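Local coordinates for hypothetical protein (Uncultured marine organism, PDB 2OP5) that is of unknown function but has a ferredoxin-like fold and forms a two-fold symmetric dimer, in which the C-terminal strand of each copy reaches over to its partner, at the interface of chains A and B. Coordinates in Å, arbitrary orientation; residue numbers count along the deposited sequence, not the author numbering. Chains: chain A/B, hypothetical protein.

The interface of chains A and B. Residues chain A 105-107; chain B 15, 55-57, 63.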
# COMPACT_ATOMS: atom_id res chain seq x y z
N ASN A 105 6.47 2.08 5.85
CA ASN A 105 6.52 0.63 5.85
C ASN A 105 7.19 0.20 4.56
O ASN A 105 6.50 -0.08 3.58
CB ASN A 105 5.12 0.04 5.94
CG ASN A 105 4.41 0.42 7.23
OD1 ASN A 105 4.69 -0.12 8.28
ND2 ASN A 105 3.48 1.37 7.13
N ARG A 106 8.53 0.16 4.56
CA ARG A 106 9.32 -0.19 3.37
C ARG A 106 9.85 -1.59 3.43
O ARG A 106 10.28 -2.05 4.49
CB ARG A 106 10.55 0.70 3.24
CG ARG A 106 10.32 2.16 3.29
CD ARG A 106 11.64 2.90 3.14
NE ARG A 106 11.58 4.19 3.83
CZ ARG A 106 12.03 4.44 5.05
NH1 ARG A 106 12.62 3.51 5.80
NH2 ARG A 106 11.89 5.66 5.54
N GLY A 107 9.90 -2.24 2.27
CA GLY A 107 10.45 -3.59 2.18
C GLY A 107 10.41 -4.23 0.81
O GLY A 107 9.94 -3.63 -0.16
N PHE B 15 -1.82 -4.27 6.92
CA PHE B 15 -0.61 -4.75 7.60
C PHE B 15 -0.92 -5.85 8.55
O PHE B 15 -1.87 -5.72 9.32
CB PHE B 15 0.01 -3.63 8.40
CG PHE B 15 0.35 -2.46 7.57
CD1 PHE B 15 1.44 -2.51 6.73
CD2 PHE B 15 -0.43 -1.32 7.61
CE1 PHE B 15 1.76 -1.43 5.95
CE2 PHE B 15 -0.11 -0.25 6.83
CZ PHE B 15 0.99 -0.30 5.99
N LYS B 55 7.58 -7.54 2.72
CA LYS B 55 8.14 -7.50 4.03
C LYS B 55 8.20 -6.05 4.45
O LYS B 55 8.09 -5.15 3.64
CB LYS B 55 9.55 -8.10 4.05
CG LYS B 55 9.59 -9.59 4.33
CD LYS B 55 11.02 -10.10 4.21
CE LYS B 55 11.15 -11.48 4.83
NZ LYS B 55 12.44 -12.15 4.48
N VAL B 56 8.34 -5.81 5.73
CA VAL B 56 8.51 -4.46 6.19
C VAL B 56 9.75 -4.49 7.06
O VAL B 56 9.80 -5.23 8.04
CB VAL B 56 7.26 -3.93 6.91
CG1 VAL B 56 7.53 -2.53 7.49
CG2 VAL B 56 6.08 -3.90 5.95
N TRP B 57 10.77 -3.74 6.65
CA TRP B 57 12.03 -3.68 7.37
C TRP B 57 11.77 -3.00 8.71
O TRP B 57 11.16 -1.94 8.76
CB TRP B 57 13.07 -2.88 6.57
N ARG B 63 6.31 -7.39 10.72
CA ARG B 63 5.21 -6.91 9.88
C ARG B 63 5.24 -7.25 8.38
O ARG B 63 6.27 -7.14 7.70
CB ARG B 63 5.13 -5.40 10.04
CG ARG B 63 4.19 -4.70 9.09
CD ARG B 63 3.98 -3.24 9.47
NE ARG B 63 3.11 -3.12 10.64
CZ ARG B 63 2.53 -1.99 11.05
NH1 ARG B 63 2.75 -0.84 10.44
NH2 ARG B 63 1.74 -2.02 12.11
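The backbone carbonyl oxygen O of A:Arg106 accepts a hydrogen bond from the amide N of B:Trp57 at 2.8 Å, nearly straight at the hydrogen (170°). It ties the start of strand 106-114 of chain A to the chain B segment just past strand 48-55, and asks little of either side chain beyond an amide N-H at B:Trp57. Next along, A:Gly107 lays its CA against the carbonyl oxygen of B:Lys55; lacking a side chain, glycine suits so close an approach and readily adopts the fully extended backbone found here.

A:Asn105 has a short amide that gives an arginine its acceptor and a ring a flat partner. Its OD1 takes a hydrogen bond from the guanidinium NH1 of B:Arg63 at 3.0 Å, nearly in the guanidinium plane but tilted from the amide's own. Arginine has the length, and a bend at chi3 brings its head round. NH1 also sits above one face of the B:Phe15 ring, toward the rim, within its own chain, which probably helps steady it.

With CG anti to its carbonyl carbon (chi1 -62°), A:Asn105 sets its amide above that same face, out at the CE1 and CZ rim, ND2 nearest CZ; phenylalanine offers both a flat apolar face. Amide and ring planes are inclined by 39°, short of a parallel stack. Branched B:Val56 fills in beside the backbone, its methyl CG1 3.7 Å from CA of A:Asn105. A leucine here has no oxygen for NH1 of B:Arg63, and the guanidinium would probably lose its mate across the interface and turn more freely. Together these contacts fasten the beginning of the C-terminal strand to the neighbouring subunit, and the two-fold axis repeats them, helping to hold the dimer together.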